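Side-chain contacts in Blr3880 protein (Bradyrhizobium japonicum, PDB 2OOD), which probably catalyses the zinc-dependent hydrolytic deamination of guanine to xanthine and ammonia in purine breakdown: residues Asp392-Asn397 and Gly401-Phe406; Asn181-Ser186 and Lys223-Asp228; Ala429-Val434 and Ala438-Ala443; Pro105-Tyr110 and Ala173-Thr178. All blocks are in the same frame, centred on the assembly; numbering follows the deposited sequence.

Contact 1: Asp392-Asn397 and Gly401-Phe406; sequences DDKLGN and GKEADF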
loop_
_atom_site.group_PDB
_atom_site.type_symbol
_atom_site.label_atom_id
_atom_site.label_comp_id
_atom_site.label_asym_id
_atom_site.label_seq_id
_atom_site.Cartn_x
_atom_site.Cartn_y
_atom_site.Cartn_z
ATOM N N ASP A 392 -22.416 0.928 18.097
ATOM C CA ASP A 392 -22.967 -0.248 17.442
ATOM C C ASP A 392 -24.477 -0.345 17.610
ATOM O O ASP A 392 -25.123 -1.208 17.011
ATOM C CB ASP A 392 -22.279 -1.519 17.952
ATOM C CG ASP A 392 -22.318 -1.642 19.457
ATOM O OD1 ASP A 392 -21.851 -0.713 20.148
ATOM O OD2 ASP A 392 -22.810 -2.676 19.950
ATOM N N ASP A 393 -25.047 0.534 18.423
ATOM C CA ASP A 393 -26.491 0.532 18.596
ATOM C C ASP A 393 -27.088 1.289 17.410
ATOM O O ASP A 393 -28.205 1.006 16.983
ATOM C CB ASP A 393 -26.885 1.194 19.921
ATOM C CG ASP A 393 -26.355 2.611 20.049
ATOM O OD1 ASP A 393 -25.193 2.853 19.648
ATOM O OD2 ASP A 393 -27.093 3.483 20.569
ATOM N N LYS A 394 -26.319 2.229 16.860
ATOM C CA LYS A 394 -26.757 3.018 15.712
ATOM C C LYS A 394 -26.212 2.522 14.360
ATOM O O LYS A 394 -26.902 2.611 13.346
ATOM C CB LYS A 394 -26.358 4.489 15.891
ATOM C CG LYS A 394 -26.950 5.181 17.113
ATOM C CD LYS A 394 -28.481 5.161 17.089
ATOM C CE LYS A 394 -29.103 6.040 18.196
ATOM N NZ LYS A 394 -28.994 7.516 17.925
ATOM N N LEU A 395 -24.989 1.997 14.339
ATOM C CA LEU A 395 -24.383 1.539 13.084
ATOM C C LEU A 395 -23.722 0.175 13.195
ATOM O O LEU A 395 -23.739 -0.446 14.258
ATOM C CB LEU A 395 -23.331 2.552 12.630
ATOM C CG LEU A 395 -23.816 3.971 12.337
ATOM C CD1 LEU A 395 -22.641 4.933 12.317
ATOM C CD2 LEU A 395 -24.566 3.974 11.017
ATOM N N GLY A 396 -23.136 -0.293 12.096
ATOM C CA GLY A 396 -22.449 -1.569 12.136
ATOM C C GLY A 396 -22.911 -2.608 11.144
ATOM O O GLY A 396 -22.099 -3.337 10.570
ATOM N N ASN A 397 -24.222 -2.700 10.959
ATOM C CA ASN A 397 -24.791 -3.651 10.019
ATOM C C ASN A 397 -26.201 -3.241 9.638
ATOM O O ASN A 397 -26.712 -2.230 10.102
ATOM C CB ASN A 397 -24.772 -5.077 10.590
ATOM C CG ASN A 397 -25.513 -5.206 11.919
ATOM O OD1 ASN A 397 -26.088 -4.247 12.431
ATOM N ND2 ASN A 397 -25.498 -6.410 12.482
ATOM N N GLY A 401 -33.582 -0.714 12.667
ATOM C CA GLY A 401 -33.430 0.213 13.773
ATOM C C GLY A 401 -32.134 0.996 13.697
ATOM O O GLY A 401 -31.956 2.002 14.384
ATOM N N LYS A 402 -31.216 0.529 12.860
ATOM C CA LYS A 402 -29.940 1.200 12.701
ATOM C C LYS A 402 -30.017 2.231 11.589
ATOM O O LYS A 402 -30.903 2.180 10.734
ATOM C CB LYS A 402 -28.834 0.181 12.412
ATOM C CG LYS A 402 -28.484 -0.657 13.632
ATOM C CD LYS A 402 -27.236 -1.486 13.437
ATOM C CE LYS A 402 -26.820 -2.119 14.760
ATOM N NZ LYS A 402 -25.563 -2.903 14.652
ATOM N N GLU A 403 -29.091 3.178 11.615
ATOM C CA GLU A 403 -29.061 4.221 10.612
ATOM C C GLU A 403 -28.567 3.618 9.296
ATOM O O GLU A 403 -27.666 2.783 9.280
ATOM C CB GLU A 403 -28.182 5.354 11.126
ATOM C CG GLU A 403 -28.573 5.716 12.551
ATOM C CD GLU A 403 -27.847 6.919 13.096
ATOM O OE1 GLU A 403 -26.613 6.995 12.936
ATOM O OE2 GLU A 403 -28.512 7.785 13.700
ATOM N N ALA A 404 -29.181 4.030 8.193
ATOM C CA ALA A 404 -28.848 3.484 6.887
ATOM C C ALA A 404 -27.696 4.116 6.125
ATOM O O ALA A 404 -27.916 4.835 5.155
ATOM C CB ALA A 404 -30.090 3.480 6.014
ATOM N N ASP A 405 -26.467 3.855 6.559
ATOM C CA ASP A 405 -25.291 4.360 5.850
ATOM C C ASP A 405 -24.765 3.139 5.118
ATOM O O ASP A 405 -24.628 2.084 5.722
ATOM C CB ASP A 405 -24.217 4.858 6.818
ATOM C CG ASP A 405 -24.637 6.099 7.569
ATOM O OD1 ASP A 405 -25.667 6.687 7.194
ATOM O OD2 ASP A 405 -23.936 6.495 8.527
ATOM N N PHE A 406 -24.492 3.247 3.826
ATOM C CA PHE A 406 -23.973 2.086 3.123
ATOM C C PHE A 406 -23.192 2.419 1.872
ATOM O O PHE A 406 -23.227 3.546 1.384
ATOM C CB PHE A 406 -25.099 1.090 2.814
ATOM C CG PHE A 406 -26.262 1.679 2.062
ATOM C CD1 PHE A 406 -26.332 1.588 0.674
ATOM C CD2 PHE A 406 -27.293 2.327 2.740
ATOM C CE1 PHE A 406 -27.417 2.135 -0.025
ATOM C CE2 PHE A 406 -28.375 2.874 2.044
ATOM C CZ PHE A 406 -28.431 2.775 0.665
HETATM O O HOH W 1 -25.581 0.605 9.790
#
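Lys402 threads its extended chain into the curl of residues 392-397 and ends among three oxygens. Its NZ donates to Asn397 OD1 at 2.6 Å and to Leu395 O at 3.1 Å, and more weakly to Asp392 O. Neither of the two stronger acceptors is met in its own plane: the ammonium sits 55° out of the Leu395 carbonyl plane and 44° out of the Asn397 amide plane. Asn397 is in turn held by its other amide atom, ND2, which donates to Phe15 O. On the way in, Lys402 CB passes 3.2 Å from Lys394 O. That oxygen accepts the backbone bond from Glu403 N at 2.8 Å, so the same carbonyl lies beside the start of the lysine chain and accepts from the residue after it. With methionine in place of Lys402, Asp392 O, Leu395 O and Asn397 OD1 would probably lose their common donor, and the curl would be less firmly closed. The Gly-Lys-x-Ala-Asp run of 401-405 is a familiar amidohydrolase signature, found where the chain leaves the barrel helices and re-enters the small β domain through strand 406-409. Leu395 CD2 completes the packed side, 3.6 Å from Asp405 OD2; that carboxylate and Glu403 OE1 both form salt bridges with Arg198, and Glu403 OE1 reaches Arg159 as well. A water donates to Asn397 O and to Glu403 O, bridging the segments. The outer side is looser. Asp393 is exposed, and Lys394, bent at chi2 (-59°) and again at chi4, has its NZ 4.3 Å from Glu403 OE2, beyond salt-bridge range.

Contact 2: Asn181-Ser186 and Lys223-Asp228; sequences NFYRDS and KHEHPD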
loop_
_atom_site.group_PDB
_atom_site.type_symbol
_atom_site.label_atom_id
_atom_site.label_comp_id
_atom_site.label_asym_id
_atom_site.label_seq_id
_atom_site.Cartn_x
_atom_site.Cartn_y
_atom_site.Cartn_z
ATOM N N ASN A 181 -8.434 27.815 28.664
ATOM C CA ASN A 181 -9.166 28.048 27.420
ATOM C C ASN A 181 -9.672 26.733 26.828
ATOM O O ASN A 181 -10.781 26.657 26.293
ATOM C CB ASN A 181 -8.279 28.763 26.395
ATOM C CG ASN A 181 -7.930 30.180 26.816
ATOM O OD1 ASN A 181 -8.780 30.919 27.323
ATOM N ND2 ASN A 181 -6.682 30.571 26.598
ATOM N N PHE A 182 -8.853 25.694 26.919
ATOM C CA PHE A 182 -9.253 24.398 26.404
ATOM C C PHE A 182 -10.529 23.930 27.110
ATOM O O PHE A 182 -11.485 23.484 26.464
ATOM C CB PHE A 182 -8.146 23.365 26.627
ATOM C CG PHE A 182 -8.552 21.970 26.263
ATOM C CD1 PHE A 182 -8.622 21.577 24.934
ATOM C CD2 PHE A 182 -8.924 21.063 27.251
ATOM C CE1 PHE A 182 -9.061 20.298 24.594
ATOM C CE2 PHE A 182 -9.367 19.782 26.920
ATOM C CZ PHE A 182 -9.435 19.402 25.589
ATOM N N TYR A 183 -10.539 24.016 28.438
ATOM C CA TYR A 183 -11.709 23.599 29.204
ATOM C C TYR A 183 -12.904 24.465 28.838
ATOM O O TYR A 183 -14.022 23.971 28.668
ATOM C CB TYR A 183 -11.463 23.741 30.704
ATOM C CG TYR A 183 -12.712 23.489 31.518
ATOM C CD1 TYR A 183 -13.242 22.217 31.617
ATOM C CD2 TYR A 183 -13.378 24.528 32.163
ATOM C CE1 TYR A 183 -14.405 21.971 32.338
ATOM C CE2 TYR A 183 -14.550 24.297 32.890
ATOM C CZ TYR A 183 -15.055 23.008 32.974
ATOM O OH TYR A 183 -16.203 22.732 33.696
ATOM N N ARG A 184 -12.658 25.766 28.740
ATOM C CA ARG A 184 -13.701 26.722 28.399
ATOM C C ARG A 184 -14.310 26.372 27.042
ATOM O O ARG A 184 -15.511 26.109 26.942
ATOM C CB ARG A 184 -13.109 28.128 28.358
ATOM C CG ARG A 184 -14.120 29.248 28.151
ATOM C CD ARG A 184 -13.383 30.516 27.730
ATOM N NE ARG A 184 -12.698 30.306 26.453
ATOM C CZ ARG A 184 -11.746 31.098 25.968
ATOM N NH1 ARG A 184 -11.353 32.167 26.659
ATOM N NH2 ARG A 184 -11.191 30.827 24.787
ATOM N N ASP A 185 -13.472 26.353 26.005
ATOM C CA ASP A 185 -13.937 26.044 24.657
ATOM C C ASP A 185 -14.562 24.655 24.520
ATOM O O ASP A 185 -15.616 24.510 23.894
ATOM C CB ASP A 185 -12.802 26.206 23.647
ATOM C CG ASP A 185 -12.236 27.617 23.633
ATOM O OD1 ASP A 185 -12.976 28.565 23.968
ATOM O OD2 ASP A 185 -11.052 27.784 23.273
ATOM N N SER A 186 -13.932 23.634 25.100
ATOM C CA SER A 186 -14.476 22.277 25.016
ATOM C C SER A 186 -15.865 22.229 25.633
ATOM O O SER A 186 -16.759 21.540 25.135
ATOM C CB SER A 186 -13.573 21.277 25.748
ATOM O OG SER A 186 -12.332 21.135 25.083
ATOM N N LYS A 223 -14.696 15.103 31.328
ATOM C CA LYS A 223 -15.285 13.772 31.277
ATOM C C LYS A 223 -16.204 13.531 32.469
ATOM O O LYS A 223 -17.182 12.786 32.376
ATOM C CB LYS A 223 -14.176 12.713 31.233
ATOM C CG LYS A 223 -14.672 11.278 31.281
ATOM C CD LYS A 223 -15.638 10.943 30.148
ATOM C CE LYS A 223 -16.086 9.489 30.259
ATOM N NZ LYS A 223 -17.033 9.084 29.195
ATOM N N HIS A 224 -15.892 14.177 33.588
ATOM C CA HIS A 224 -16.695 14.014 34.796
ATOM C C HIS A 224 -18.024 14.761 34.732
ATOM O O HIS A 224 -19.045 14.273 35.232
ATOM C CB HIS A 224 -15.934 14.501 36.025
ATOM C CG HIS A 224 -16.727 14.384 37.288
ATOM N ND1 HIS A 224 -16.751 15.373 38.250
ATOM C CD2 HIS A 224 -17.540 13.399 37.740
ATOM C CE1 HIS A 224 -17.545 15.002 39.238
ATOM N NE2 HIS A 224 -18.037 13.808 38.954
ATOM N N GLU A 225 -17.999 15.948 34.135
ATOM C CA GLU A 225 -19.195 16.776 34.008
ATOM C C GLU A 225 -20.006 16.372 32.777
ATOM O O GLU A 225 -21.129 16.836 32.592
ATOM C CB GLU A 225 -18.800 18.258 33.897
ATOM C CG GLU A 225 -17.775 18.713 34.940
ATOM C CD GLU A 225 -17.282 20.142 34.727
ATOM O OE1 GLU A 225 -17.465 20.680 33.611
ATOM O OE2 GLU A 225 -16.697 20.726 35.672
ATOM N N HIS A 226 -19.438 15.504 31.942
ATOM C CA HIS A 226 -20.104 15.058 30.720
ATOM C C HIS A 226 -19.818 13.582 30.465
ATOM O O HIS A 226 -19.213 13.210 29.460
ATOM C CB HIS A 226 -19.604 15.895 29.552
ATOM C CG HIS A 226 -19.933 17.347 29.678
ATOM N ND1 HIS A 226 -21.185 17.852 29.397
ATOM C CD2 HIS A 226 -19.187 18.400 30.090
ATOM C CE1 HIS A 226 -21.195 19.152 29.629
ATOM N NE2 HIS A 226 -19.995 19.511 30.051
ATOM N N PRO A 227 -20.279 12.715 31.369
ATOM C CA PRO A 227 -20.077 11.270 31.268
ATOM C C PRO A 227 -20.404 10.637 29.916
ATOM O O PRO A 227 -19.830 9.606 29.553
ATOM C CB PRO A 227 -20.962 10.728 32.387
ATOM C CG PRO A 227 -22.072 11.736 32.449
ATOM C CD PRO A 227 -21.294 13.026 32.387
ATOM N N ASP A 228 -21.313 11.251 29.164
ATOM C CA ASP A 228 -21.715 10.697 27.873
ATOM C C ASP A 228 -20.712 10.953 26.760
ATOM O O ASP A 228 -20.748 10.282 25.729
ATOM C CB ASP A 228 -23.080 11.257 27.463
ATOM C CG ASP A 228 -23.768 10.406 26.409
ATOM O OD1 ASP A 228 -24.092 9.232 26.714
ATOM O OD2 ASP A 228 -23.980 10.908 25.279
#
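Tyr183 and Glu225 meet at the surface, hydroxyl to carboxylate, and join two successive outer helices of the TIM barrel, 179-193 and 213-225. Tyr183 CB sets the direction: CG stands opposite the backbone N (chi1 173°), which swings the ring out of its own helix and across to the next. There the ring packs against Arg221 and Leu222. Farther along, CE1 is the first ring atom to approach the carboxylate, 3.6 Å from Glu225 OE1, and CZ follows at 3.4 Å. The hydroxyl then donates to Glu225 OE1. The modelled OH to OE1 separation of 2.4 Å is very short, and at this resolution its exact length is doubtful. OE1 lies at the ring edge, in the ring plane, while the carboxylate itself is turned 74° from that plane. Glu225, the last residue before the chain leaves helical geometry at His226, has two cationic partners besides: Lys187 at OE1 and Arg221 at OE2. These neighbours would be expected to favour the ionised carboxylate. A phenylalanine replacing Tyr183 would probably keep the packing on Leu222 but leave Glu225 OE1 without its hydroxyl donor, leaving Lys187 to hold that oxygen from the first helix. Each segment also carries bonds of its own. In the first helix Arg184 grips Asp185 OD1 side-on with NE and NH2, each at 3.0 Å, and Ser186 OG donates to Phe182 O. Past the end of the second, Lys223 NZ reaches forward to Pro227 O at 2.9 Å.

Contact 3: Ala429-Val434 and Ala438-Ala443; sequences AGPRTV and ASMLFA
The pyrrolidine ring of Pro431 turns one face to the helix, and the selenium of Met440 lies over it. SE is 3.7 Å from Pro431 CD and 3.9 Å from Pro431 CB, with CG of the same ring only slightly farther. The two side chains meet at about a right angle, so the selenoether crosses the ring instead of running along it. Met440, present in the crystal as selenomethionine, gets there by an extended chain (chi2 -171°), and its terminal methyl CE carries on to Ala429 O at 3.2 Å. The truly flat group of the helix, the Phe442 ring, lies away from this loop: it meets Tyr343 edge-to-face, and also Tyr91 of the second subunit, which brings this helix to the dimer interface. Where loop becomes helix, a backbone bond carries the contact. Ala438 N donates to Val434 O at 2.9 Å with an N-H...O angle of 165°, the i to i+4 bond of the first turn. Just ahead of it Thr433 is the N-cap, its OG1 accepting from Glu436 N, and the Glu436 carboxylate forms a salt bridge with Arg432. Along helix 434-447 the fold closes in: Ala438 rests on Pro374 and Tyr375 of helix 374-380, farther on Ala443 packs on helix 418-422, and Val434 and Leu441 both touch Phe13 of strand 11-15.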
loop_
_atom_site.group_PDB
_atom_site.type_symbol
_atom_site.label_atom_id
_atom_site.label_comp_id
_atom_site.label_asym_id
_atom_site.label_seq_id
_atom_site.Cartn_x
_atom_site.Cartn_y
_atom_site.Cartn_z
ATOM N N ALA A 429 -19.227 -14.267 -13.158
ATOM C CA ALA A 429 -19.531 -12.939 -12.617
ATOM C C ALA A 429 -20.102 -12.942 -11.176
ATOM O O ALA A 429 -19.516 -13.567 -10.278
ATOM C CB ALA A 429 -20.470 -12.203 -13.564
ATOM N N GLY A 430 -21.237 -12.261 -10.974
ATOM C CA GLY A 430 -21.886 -12.136 -9.665
ATOM C C GLY A 430 -21.762 -13.206 -8.581
ATOM O O GLY A 430 -22.014 -14.383 -8.840
ATOM N N PRO A 431 -21.401 -12.824 -7.337
ATOM C CA PRO A 431 -21.253 -13.769 -6.219
ATOM C C PRO A 431 -22.581 -14.457 -5.864
ATOM O O PRO A 431 -23.594 -13.793 -5.633
ATOM C CB PRO A 431 -20.730 -12.879 -5.089
ATOM C CG PRO A 431 -21.421 -11.599 -5.350
ATOM C CD PRO A 431 -21.245 -11.441 -6.857
ATOM N N ARG A 432 -22.558 -15.787 -5.811
ATOM C CA ARG A 432 -23.754 -16.582 -5.529
ATOM C C ARG A 432 -23.860 -17.130 -4.108
ATOM O O ARG A 432 -24.928 -17.596 -3.701
ATOM C CB ARG A 432 -23.832 -17.731 -6.536
ATOM C CG ARG A 432 -23.764 -17.236 -7.976
ATOM C CD ARG A 432 -23.302 -18.306 -8.934
ATOM N NE ARG A 432 -21.999 -18.840 -8.559
ATOM C CZ ARG A 432 -21.324 -19.730 -9.280
ATOM N NH1 ARG A 432 -21.834 -20.181 -10.421
ATOM N NH2 ARG A 432 -20.150 -20.180 -8.859
ATOM N N THR A 433 -22.761 -17.072 -3.358
ATOM C CA THR A 433 -22.738 -17.567 -1.979
ATOM C C THR A 433 -21.889 -16.661 -1.098
ATOM O O THR A 433 -21.047 -15.915 -1.601
ATOM C CB THR A 433 -22.135 -18.968 -1.904
ATOM O OG1 THR A 433 -20.766 -18.906 -2.311
ATOM C CG2 THR A 433 -22.867 -19.918 -2.823
ATOM N N VAL A 434 -22.095 -16.733 0.215
ATOM C CA VAL A 434 -21.328 -15.911 1.139
ATOM C C VAL A 434 -19.818 -16.086 0.941
ATOM O O VAL A 434 -19.055 -15.138 1.111
ATOM C CB VAL A 434 -21.673 -16.234 2.600
ATOM C CG1 VAL A 434 -21.321 -17.668 2.910
ATOM C CG2 VAL A 434 -20.932 -15.292 3.518
ATOM N N ALA A 438 -17.240 -13.153 0.014
ATOM C CA ALA A 438 -16.063 -12.889 0.834
ATOM C C ALA A 438 -14.819 -12.942 -0.043
ATOM O O ALA A 438 -13.910 -12.123 0.073
ATOM C CB ALA A 438 -15.965 -13.921 1.949
ATOM N N SER A 439 -14.802 -13.916 -0.935
ATOM C CA SER A 439 -13.688 -14.106 -1.840
ATOM C C SER A 439 -13.424 -12.875 -2.721
ATOM O O SER A 439 -12.274 -12.523 -2.965
ATOM C CB SER A 439 -13.963 -15.339 -2.696
ATOM O OG SER A 439 -12.761 -15.995 -3.044
HETATM N N MSE A 440 -14.482 -12.218 -3.194
HETATM C CA MSE A 440 -14.330 -11.027 -4.037
HETATM C C MSE A 440 -13.992 -9.791 -3.208
HETATM O O MSE A 440 -13.370 -8.852 -3.705
HETATM C CB MSE A 440 -15.609 -10.750 -4.825
HETATM C CG MSE A 440 -16.109 -11.924 -5.616
HETATM SE SE MSE A 440 -17.578 -11.433 -6.802
HETATM C CE MSE A 440 -17.288 -12.782 -8.176
ATOM N N LEU A 441 -14.430 -9.788 -1.953
ATOM C CA LEU A 441 -14.159 -8.680 -1.052
ATOM C C LEU A 441 -12.672 -8.668 -0.709
ATOM O O LEU A 441 -12.088 -7.610 -0.485
ATOM C CB LEU A 441 -15.001 -8.796 0.221
ATOM C CG LEU A 441 -16.491 -8.465 0.099
ATOM C CD1 LEU A 441 -17.182 -8.748 1.412
ATOM C CD2 LEU A 441 -16.673 -7.009 -0.289
ATOM N N PHE A 442 -12.053 -9.842 -0.670
ATOM C CA PHE A 442 -10.633 -9.888 -0.386
ATOM C C PHE A 442 -9.892 -9.311 -1.587
ATOM O O PHE A 442 -8.819 -8.732 -1.445
ATOM C CB PHE A 442 -10.149 -11.317 -0.140
ATOM C CG PHE A 442 -8.745 -11.385 0.403
ATOM C CD1 PHE A 442 -8.471 -10.998 1.718
ATOM C CD2 PHE A 442 -7.683 -11.771 -0.408
ATOM C CE1 PHE A 442 -7.158 -10.994 2.209
ATOM C CE2 PHE A 442 -6.369 -11.766 0.083
ATOM C CZ PHE A 442 -6.115 -11.376 1.387
ATOM N N ALA A 443 -10.459 -9.481 -2.776
ATOM C CA ALA A 443 -9.839 -8.948 -3.976
ATOM C C ALA A 443 -10.026 -7.431 -3.994
ATOM O O ALA A 443 -9.205 -6.708 -4.549
ATOM C CB ALA A 443 -10.457 -9.572 -5.206
#

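Contact 4: Pro105-Tyr110 and Ala173-Thr178; sequences PEEIKY and AEFIDT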
loop_
_atom_site.group_PDB
_atom_site.type_symbol
_atom_site.label_atom_id
_atom_site.label_comp_id
_atom_site.label_asym_id
_atom_site.label_seq_id
_atom_site.Cartn_x
_atom_site.Cartn_y
_atom_site.Cartn_z
ATOM N N PRO A 105 2.667 23.541 11.034
ATOM C CA PRO A 105 2.547 24.715 10.166
ATOM C C PRO A 105 1.285 24.729 9.297
ATOM O O PRO A 105 0.861 25.790 8.844
ATOM C CB PRO A 105 3.845 24.692 9.347
ATOM C CG PRO A 105 4.332 23.281 9.459
ATOM C CD PRO A 105 3.978 22.894 10.871
ATOM N N GLU A 106 0.677 23.563 9.081
ATOM C CA GLU A 106 -0.541 23.461 8.268
ATOM C C GLU A 106 -1.802 23.548 9.115
ATOM O O GLU A 106 -2.758 24.219 8.746
ATOM C CB GLU A 106 -0.544 22.138 7.493
ATOM C CG GLU A 106 -1.855 21.773 6.799
ATOM C CD GLU A 106 -2.181 22.654 5.602
ATOM O OE1 GLU A 106 -1.248 23.263 5.027
ATOM O OE2 GLU A 106 -3.377 22.722 5.227
ATOM N N GLU A 107 -1.798 22.866 10.255
ATOM C CA GLU A 107 -2.948 22.865 11.149
ATOM C C GLU A 107 -3.248 24.244 11.717
ATOM O O GLU A 107 -4.385 24.545 12.089
ATOM C CB GLU A 107 -2.727 21.874 12.291
ATOM C CG GLU A 107 -2.768 20.432 11.837
ATOM C CD GLU A 107 -2.916 19.461 12.978
ATOM O OE1 GLU A 107 -3.586 19.804 13.973
ATOM O OE2 GLU A 107 -2.378 18.345 12.874
ATOM N N ILE A 108 -2.227 25.088 11.776
ATOM C CA ILE A 108 -2.398 26.426 12.313
ATOM C C ILE A 108 -3.253 27.301 11.383
ATOM O O ILE A 108 -3.853 28.282 11.826
ATOM C CB ILE A 108 -1.012 27.077 12.568
ATOM C CG1 ILE A 108 -1.178 28.336 13.417
ATOM C CG2 ILE A 108 -0.333 27.397 11.248
ATOM C CD1 ILE A 108 0.135 28.909 13.925
ATOM N N LYS A 109 -3.323 26.930 10.103
ATOM C CA LYS A 109 -4.113 27.678 9.119
ATOM C C LYS A 109 -5.612 27.580 9.397
ATOM O O LYS A 109 -6.387 28.444 8.985
ATOM C CB LYS A 109 -3.869 27.153 7.702
ATOM C CG LYS A 109 -2.435 27.161 7.233
ATOM C CD LYS A 109 -2.368 26.599 5.820
ATOM C CE LYS A 109 -0.955 26.576 5.273
ATOM N NZ LYS A 109 -0.923 26.026 3.891
ATOM N N TYR A 110 -6.020 26.518 10.082
ATOM C CA TYR A 110 -7.426 26.324 10.388
ATOM C C TYR A 110 -7.968 27.298 11.426
ATOM O O TYR A 110 -9.124 27.189 11.842
ATOM C CB TYR A 110 -7.678 24.873 10.812
ATOM C CG TYR A 110 -7.619 23.917 9.640
ATOM C CD1 TYR A 110 -6.430 23.692 8.958
ATOM C CD2 TYR A 110 -8.762 23.287 9.173
ATOM C CE1 TYR A 110 -6.383 22.868 7.839
ATOM C CE2 TYR A 110 -8.727 22.463 8.055
ATOM C CZ TYR A 110 -7.537 22.259 7.393
ATOM O OH TYR A 110 -7.505 21.448 6.275
ATOM N N ALA A 173 4.392 27.920 20.046
ATOM C CA ALA A 173 3.653 28.738 21.001
ATOM C C ALA A 173 2.353 29.277 20.409
ATOM O O ALA A 173 1.334 29.368 21.110
ATOM C CB ALA A 173 4.527 29.891 21.485
ATOM N N GLU A 174 2.380 29.633 19.124
ATOM C CA GLU A 174 1.183 30.162 18.473
ATOM C C GLU A 174 0.140 29.078 18.219
ATOM O O GLU A 174 -1.020 29.382 17.916
ATOM C CB GLU A 174 1.531 30.852 17.142
ATOM C CG GLU A 174 2.220 29.963 16.123
ATOM C CD GLU A 174 3.745 29.951 16.288
ATOM O OE1 GLU A 174 4.232 30.071 17.453
ATOM O OE2 GLU A 174 4.442 29.810 15.246
ATOM N N PHE A 175 0.549 27.816 18.348
ATOM C CA PHE A 175 -0.364 26.701 18.131
ATOM C C PHE A 175 -0.934 26.105 19.414
ATOM O O PHE A 175 -2.068 25.644 19.426
ATOM C CB PHE A 175 0.317 25.583 17.336
ATOM C CG PHE A 175 -0.611 24.454 16.972
ATOM C CD1 PHE A 175 -1.607 24.636 16.013
ATOM C CD2 PHE A 175 -0.515 23.217 17.608
ATOM C CE1 PHE A 175 -2.503 23.596 15.694
ATOM C CE2 PHE A 175 -1.409 22.169 17.295
ATOM C CZ PHE A 175 -2.400 22.363 16.338
ATOM N N ILE A 176 -0.157 26.085 20.487
ATOM C CA ILE A 176 -0.665 25.511 21.729
ATOM C C ILE A 176 -1.628 26.483 22.401
ATOM O O ILE A 176 -1.649 27.670 22.081
ATOM C CB ILE A 176 0.490 25.143 22.718
ATOM C CG1 ILE A 176 1.292 26.383 23.112
ATOM C CG2 ILE A 176 1.415 24.121 22.085
ATOM C CD1 ILE A 176 0.947 26.897 24.497
ATOM N N ASP A 177 -2.449 25.980 23.311
ATOM C CA ASP A 177 -3.379 26.847 24.006
ATOM C C ASP A 177 -3.616 26.377 25.428
ATOM O O ASP A 177 -3.698 25.186 25.714
ATOM C CB ASP A 177 -4.711 26.950 23.247
ATOM C CG ASP A 177 -5.611 28.093 23.768
ATOM O OD1 ASP A 177 -5.115 28.962 24.534
ATOM O OD2 ASP A 177 -6.812 28.127 23.397
ATOM N N THR A 178 -3.715 27.354 26.315
ATOM C CA THR A 178 -3.944 27.168 27.738
ATOM C C THR A 178 -4.966 26.117 28.153
ATOM O O THR A 178 -6.007 25.957 27.517
ATOM C CB THR A 178 -4.373 28.507 28.341
ATOM O OG1 THR A 178 -3.205 29.270 28.662
ATOM C CG2 THR A 178 -5.235 28.307 29.563
#
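Phe175 packs its ring against Glu107 and Ile108, tying the end region of helix 95-107 to the loop that leads from barrel strand 160-166 to helix 179-193 in this TIM-barrel enzyme. The apolar contacts come first. Phe175 CE1 lies 3.8 Å from Glu107 CB, and CD1 is 4.3 Å from Ile108 CB. Phe175 reaches them because its CG is opposite the backbone N (chi1 -175°); Tyr104 meets the same ring with planes at about 40°. Beside it the far methyl of Ile108, CD1, abuts the aliphatic CG of Glu174. Polar against aromatic is the second kind: Glu107 OE1 approaches Phe175 CZ at 3.7 Å, the carboxylate and ring planes steeply inclined. The charge of Glu107 is met elsewhere, its OE2 being bound by Gln84 and Arg206. That side chain lies about 5 Å from the side chain of the zinc ligand His81 and about 8 Å from the zinc ion, so the contact lies close to the metal site. Hydrogen bonds are absent between the segments, but a salt bridge runs along the first: Lys109 NZ meets Glu106 OE1 on its syn side, 29° out of the carboxylate plane, at 3.0 Å.

Overall arrangement
Following the chain from the N terminus, contact 4 comes first, drawing residues 173-178 back to 105-110 and so closing a long loop through two barrel strands. Contact 2 opens just afterwards and joins helix 179-193 to helix 213-225. These two touch where the like-charged carboxylates of Asp177 and Asp185 come close, OD2 to OD2 4.3 Å. Contact 1 is local, folding the chain before strand 406-409 back on itself, and contact 3 is likewise local, at the start of helix 434-447. All four are in series; none nests or crosses. Contact 3 lies across the chain's centre from contacts 2 and 4, their centres 46 and 47 Å away.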